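Local coordinates for protein S-adenosylmethionine:tRNA ribosyltransferase-isomerase (Thermotoga maritima, PDB 1VKY) that probably transfers and isomerises the ribose moiety of S-adenosylmethionine onto the preQ1 base of tRNA, giving epoxyqueuosine in the queuosine pathway, at residues G203-I215 / H232-K245. Sequence-based numbering, arbitrary orientation.
Sequences GVQFAEVVLHVGI and HEEFYQVPKETVRK
His212 and Gln237 meet diagonally on one face of a two-stranded antiparallel pairing. The imidazole NE2 donates to Gln237 OE1 over 2.7 Å, with the acceptor 6° out of the ring plane; the ring and amide planes are turned 39° apart. Gln237 can reach it because its chain is extended, CG lying anti to the backbone N (chi1 -178°), and its CB rests at the edge of the imidazole. Val210 CG1 sits over the rim of one face of that ring. An amide suits this place because it has a second use: while OE1 accepts the hydrogen bond from the imidazole, NE2 donates to Glu96 of strand 89-97. A leucine in place of His212 would probably leave Gln237 OE1 without its donor and the amide freer to turn.

Beneath these side chains, Val210 pairs with Gln237 and His212 with Phe235 as hydrogen-bonded pairs; His212 N to Phe235 O is 2.7 Å.

Beyond Val238 segment 232-245 turns into helix 240-252 at Pro239, its N-cap, and side chains of the helix take over as donors to backbone carbonyls of strand 205-213. Thr242 OG1 donates to Glu208 O (2.6 Å) and is bridged to Glu208 N by a water. One turn on, Lys245, long enough to span the widening gap, lays CD against Ala207 CB at 4.0 Å and brings NZ to Phe206 O at 2.8 Å, nearly along the C=O axis.

Strand 205-213 lies between parallel strand 67-75 and antiparallel strand 234-238: an antiparallel strand pair running into a helix, within the mixed sheet of the QueA fold.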
loop_
_atom_site.group_PDB
_atom_site.type_symbol
_atom_site.label_atom_id
_atom_site.label_comp_id
_atom_site.label_asym_id
_atom_site.label_seq_id
_atom_site.Cartn_x
_atom_site.Cartn_y
_atom_site.Cartn_z
ATOM N N GLY B 203 -31.274 -0.985 -8.651
ATOM C CA GLY B 203 -32.019 0.125 -8.024
ATOM C C GLY B 203 -31.343 0.646 -6.741
ATOM O O GLY B 203 -31.923 1.432 -5.995
ATOM N N VAL B 204 -30.116 0.216 -6.486
ATOM C CA VAL B 204 -29.331 0.796 -5.375
ATOM C C VAL B 204 -28.818 2.232 -5.742
ATOM O O VAL B 204 -28.268 2.431 -6.798
ATOM C CB VAL B 204 -28.163 -0.113 -5.015
ATOM C CG1 VAL B 204 -27.350 0.468 -3.831
ATOM C CG2 VAL B 204 -28.683 -1.510 -4.668
ATOM N N GLN B 205 -29.013 3.212 -4.867
ATOM C CA GLN B 205 -28.537 4.576 -5.112
ATOM C C GLN B 205 -27.159 4.837 -4.490
ATOM O O GLN B 205 -26.740 4.134 -3.561
ATOM C CB GLN B 205 -29.552 5.557 -4.559
ATOM C CG GLN B 205 -30.899 5.444 -5.298
ATOM C CD GLN B 205 -31.758 6.671 -5.145
ATOM O OE1 GLN B 205 -31.262 7.797 -4.914
ATOM N NE2 GLN B 205 -33.064 6.470 -5.282
ATOM N N PHE B 206 -26.468 5.854 -5.006
ATOM C CA PHE B 206 -25.149 6.262 -4.524
ATOM C C PHE B 206 -25.122 7.737 -4.133
ATOM O O PHE B 206 -25.821 8.555 -4.721
ATOM C CB PHE B 206 -24.093 6.019 -5.610
ATOM C CG PHE B 206 -23.771 4.562 -5.799
ATOM C CD1 PHE B 206 -24.664 3.729 -6.479
ATOM C CD2 PHE B 206 -22.648 4.008 -5.216
ATOM C CE1 PHE B 206 -24.404 2.355 -6.600
ATOM C CE2 PHE B 206 -22.390 2.625 -5.341
ATOM C CZ PHE B 206 -23.267 1.817 -6.037
ATOM N N ALA B 207 -24.337 8.073 -3.111
ATOM C CA ALA B 207 -24.073 9.463 -2.789
ATOM C C ALA B 207 -22.676 9.549 -2.264
ATOM O O ALA B 207 -22.054 8.528 -1.920
ATOM C CB ALA B 207 -25.052 9.985 -1.768
ATOM N N GLU B 208 -22.157 10.768 -2.216
ATOM C CA GLU B 208 -20.818 10.971 -1.697
ATOM C C GLU B 208 -20.690 12.027 -0.603
ATOM O O GLU B 208 -21.408 13.046 -0.552
ATOM C CB GLU B 208 -19.813 11.203 -2.857
ATOM C CG GLU B 208 -19.700 12.589 -3.401
ATOM C CD GLU B 208 -18.563 12.712 -4.433
ATOM O OE1 GLU B 208 -18.284 11.704 -5.174
ATOM O OE2 GLU B 208 -17.963 13.827 -4.494
ATOM N N VAL B 209 -19.754 11.761 0.304
ATOM C CA VAL B 209 -19.312 12.795 1.211
ATOM C C VAL B 209 -17.865 13.025 0.852
ATOM O O VAL B 209 -17.213 12.160 0.273
ATOM C CB VAL B 209 -19.509 12.424 2.720
ATOM C CG1 VAL B 209 -20.994 12.343 3.023
ATOM C CG2 VAL B 209 -18.793 11.172 3.095
ATOM N N VAL B 210 -17.351 14.166 1.244
ATOM C CA VAL B 210 -15.999 14.572 0.869
ATOM C C VAL B 210 -15.191 14.927 2.113
ATOM O O VAL B 210 -15.727 15.427 3.134
ATOM C CB VAL B 210 -16.050 15.780 -0.116
ATOM C CG1 VAL B 210 -14.664 16.105 -0.667
ATOM C CG2 VAL B 210 -16.998 15.498 -1.289
ATOM N N LEU B 211 -13.918 14.592 2.063
ATOM C CA LEU B 211 -12.979 14.969 3.097
ATOM C C LEU B 211 -11.918 15.844 2.418
ATOM O O LEU B 211 -11.178 15.385 1.563
ATOM C CB LEU B 211 -12.360 13.745 3.746
ATOM C CG LEU B 211 -11.578 14.087 5.017
ATOM C CD1 LEU B 211 -12.469 14.658 6.135
ATOM C CD2 LEU B 211 -10.800 12.887 5.506
ATOM N N HIS B 212 -11.886 17.107 2.769
ATOM C CA HIS B 212 -10.950 18.044 2.160
ATOM C C HIS B 212 -9.729 18.116 3.057
ATOM O O HIS B 212 -9.845 18.527 4.197
ATOM C CB HIS B 212 -11.583 19.400 2.059
ATOM C CG HIS B 212 -12.790 19.432 1.180
ATOM N ND1 HIS B 212 -12.701 19.577 -0.184
ATOM C CD2 HIS B 212 -14.115 19.337 1.464
ATOM C CE1 HIS B 212 -13.918 19.577 -0.710
ATOM N NE2 HIS B 212 -14.796 19.432 0.268
ATOM N N VAL B 213 -8.575 17.738 2.517
ATOM C CA VAL B 213 -7.336 17.589 3.275
ATOM C C VAL B 213 -6.360 18.743 2.963
ATOM O O VAL B 213 -5.958 18.974 1.810
ATOM C CB VAL B 213 -6.706 16.220 2.990
ATOM C CG1 VAL B 213 -5.458 16.029 3.826
ATOM C CG2 VAL B 213 -7.720 15.122 3.263
ATOM N N GLY B 214 -6.045 19.489 4.013
ATOM C CA GLY B 214 -5.205 20.664 3.929
ATOM C C GLY B 214 -3.743 20.312 4.114
ATOM O O GLY B 214 -3.231 20.323 5.237
ATOM N N ILE B 215 -3.082 19.983 3.003
ATOM C CA ILE B 215 -1.627 19.884 2.949
ATOM C C ILE B 215 -1.257 18.729 2.037
ATOM O O ILE B 215 -1.813 17.640 2.175
ATOM N N HIS B 232 -3.055 17.075 8.552
ATOM C CA HIS B 232 -3.263 18.185 9.476
ATOM C C HIS B 232 -4.216 19.225 8.869
ATOM O O HIS B 232 -3.901 19.853 7.870
ATOM C CB HIS B 232 -1.923 18.826 9.838
ATOM C CG HIS B 232 -2.010 19.809 10.962
ATOM N ND1 HIS B 232 -2.557 21.067 10.811
ATOM C CD2 HIS B 232 -1.620 19.719 12.257
ATOM C CE1 HIS B 232 -2.504 21.709 11.964
ATOM N NE2 HIS B 232 -1.940 20.914 12.858
ATOM N N GLU B 233 -5.360 19.418 9.516
ATOM C CA GLU B 233 -6.552 20.092 8.938
ATOM C C GLU B 233 -7.317 19.294 7.867
ATOM O O GLU B 233 -6.855 19.060 6.760
ATOM C CB GLU B 233 -6.270 21.511 8.464
ATOM C CG GLU B 233 -6.313 22.506 9.609
ATOM C CD GLU B 233 -6.865 23.846 9.198
ATOM O OE1 GLU B 233 -6.474 24.343 8.113
ATOM O OE2 GLU B 233 -7.674 24.400 9.972
ATOM N N GLU B 234 -8.512 18.878 8.260
ATOM C CA GLU B 234 -9.404 18.107 7.426
ATOM C C GLU B 234 -10.799 18.637 7.644
ATOM O O GLU B 234 -11.233 18.851 8.773
ATOM C CB GLU B 234 -9.323 16.635 7.793
ATOM C CG GLU B 234 -8.023 15.988 7.349
ATOM C CD GLU B 234 -7.840 14.567 7.874
ATOM O OE1 GLU B 234 -8.654 14.148 8.738
ATOM O OE2 GLU B 234 -6.874 13.879 7.424
ATOM N N PHE B 235 -11.495 18.900 6.549
ATOM C CA PHE B 235 -12.830 19.414 6.623
ATOM C C PHE B 235 -13.710 18.418 5.918
ATOM O O PHE B 235 -13.394 17.974 4.804
ATOM C CB PHE B 235 -12.944 20.793 5.948
ATOM C CG PHE B 235 -12.031 21.829 6.527
ATOM C CD1 PHE B 235 -10.736 21.965 6.044
ATOM C CD2 PHE B 235 -12.445 22.638 7.540
ATOM C CE1 PHE B 235 -9.883 22.898 6.570
ATOM C CE2 PHE B 235 -11.605 23.583 8.075
ATOM C CZ PHE B 235 -10.321 23.721 7.589
ATOM N N TYR B 236 -14.807 18.039 6.559
ATOM C CA TYR B 236 -15.782 17.203 5.868
ATOM C C TYR B 236 -16.710 18.103 5.101
ATOM O O TYR B 236 -16.926 19.270 5.458
ATOM C CB TYR B 236 -16.586 16.316 6.839
ATOM C CG TYR B 236 -17.468 17.089 7.779
ATOM C CD1 TYR B 236 -18.722 17.587 7.355
ATOM C CD2 TYR B 236 -17.066 17.364 9.077
ATOM C CE1 TYR B 236 -19.523 18.281 8.211
ATOM C CE2 TYR B 236 -17.896 18.046 9.936
ATOM C CZ TYR B 236 -19.105 18.494 9.507
ATOM O OH TYR B 236 -19.886 19.228 10.357
ATOM N N GLN B 237 -17.281 17.555 4.044
ATOM C CA GLN B 237 -18.370 18.227 3.340
ATOM C C GLN B 237 -19.449 17.212 3.012
ATOM O O GLN B 237 -19.149 16.136 2.524
ATOM C CB GLN B 237 -17.846 18.846 2.027
ATOM C CG GLN B 237 -18.916 19.619 1.224
ATOM C CD GLN B 237 -18.432 20.100 -0.129
ATOM O OE1 GLN B 237 -17.374 19.680 -0.587
ATOM N NE2 GLN B 237 -19.223 20.961 -0.776
ATOM N N VAL B 238 -20.693 17.569 3.287
ATOM C CA VAL B 238 -21.873 16.821 2.893
ATOM C C VAL B 238 -22.702 17.756 2.049
ATOM O O VAL B 238 -23.392 18.650 2.545
ATOM C CB VAL B 238 -22.729 16.342 4.097
ATOM C CG1 VAL B 238 -23.831 15.377 3.620
ATOM C CG2 VAL B 238 -21.855 15.631 5.111
ATOM N N PRO B 239 -22.620 17.569 0.746
ATOM C CA PRO B 239 -23.234 18.481 -0.158
ATOM C C PRO B 239 -24.736 18.312 -0.254
ATOM O O PRO B 239 -25.309 17.315 0.188
ATOM C CB PRO B 239 -22.527 18.161 -1.500
ATOM C CG PRO B 239 -22.154 16.737 -1.410
ATOM C CD PRO B 239 -21.909 16.466 0.053
ATOM N N LYS B 240 -25.374 19.305 -0.858
ATOM C CA LYS B 240 -26.819 19.392 -0.930
ATOM C C LYS B 240 -27.440 18.140 -1.491
ATOM O O LYS B 240 -28.435 17.697 -0.996
ATOM C CB LYS B 240 -27.251 20.578 -1.796
ATOM C CG LYS B 240 -27.016 21.965 -1.178
ATOM C CD LYS B 240 -27.694 23.086 -1.957
ATOM C CE LYS B 240 -28.025 24.317 -1.069
ATOM N NZ LYS B 240 -29.220 25.177 -1.466
ATOM N N GLU B 241 -26.853 17.572 -2.546
ATOM C CA GLU B 241 -27.437 16.398 -3.212
ATOM C C GLU B 241 -27.383 15.169 -2.272
ATOM O O GLU B 241 -28.314 14.360 -2.208
ATOM C CB GLU B 241 -26.734 16.114 -4.566
ATOM C CG GLU B 241 -25.234 16.108 -4.535
ATOM C CD GLU B 241 -24.504 17.456 -4.784
ATOM O OE1 GLU B 241 -25.002 18.586 -4.461
ATOM O OE2 GLU B 241 -23.344 17.350 -5.282
ATOM N N THR B 242 -26.335 15.088 -1.474
ATOM C CA THR B 242 -26.237 14.018 -0.470
ATOM C C THR B 242 -27.206 14.192 0.678
ATOM O O THR B 242 -27.834 13.240 1.119
ATOM C CB THR B 242 -24.823 13.966 0.080
ATOM O OG1 THR B 242 -23.927 13.681 -0.988
ATOM C CG2 THR B 242 -24.640 12.758 1.070
ATOM N N VAL B 243 -27.349 15.419 1.179
ATOM C CA VAL B 243 -28.343 15.687 2.199
ATOM C C VAL B 243 -29.740 15.281 1.720
ATOM O O VAL B 243 -30.516 14.694 2.477
ATOM C CB VAL B 243 -28.309 17.193 2.667
ATOM C CG1 VAL B 243 -29.473 17.514 3.618
ATOM C CG2 VAL B 243 -26.974 17.531 3.347
ATOM N N ARG B 244 -30.085 15.629 0.479
ATOM C CA ARG B 244 -31.393 15.264 -0.081
ATOM C C ARG B 244 -31.586 13.767 -0.149
ATOM O O ARG B 244 -32.621 13.245 0.223
ATOM C CB ARG B 244 -31.549 15.837 -1.491
ATOM C CG ARG B 244 -32.967 15.650 -2.016
ATOM C CD ARG B 244 -33.124 15.516 -3.554
ATOM N NE ARG B 244 -31.998 16.057 -4.299
ATOM C CZ ARG B 244 -31.179 15.367 -5.117
ATOM N NH1 ARG B 244 -31.333 14.052 -5.349
ATOM N NH2 ARG B 244 -30.186 16.027 -5.721
ATOM N N LYS B 245 -30.577 13.054 -0.638
ATOM C CA LYS B 245 -30.665 11.603 -0.733
ATOM C C LYS B 245 -30.781 10.901 0.608
ATOM O O LYS B 245 -31.469 9.887 0.732
ATOM C CB LYS B 245 -29.456 11.099 -1.480
ATOM C CG LYS B 245 -29.506 11.490 -2.935
ATOM C CD LYS B 245 -28.452 10.782 -3.737
ATOM C CE LYS B 245 -28.857 10.771 -5.196
ATOM N NZ LYS B 245 -27.738 10.208 -5.978
HETATM O O HOH W 1 -23.718 12.842 -3.609
#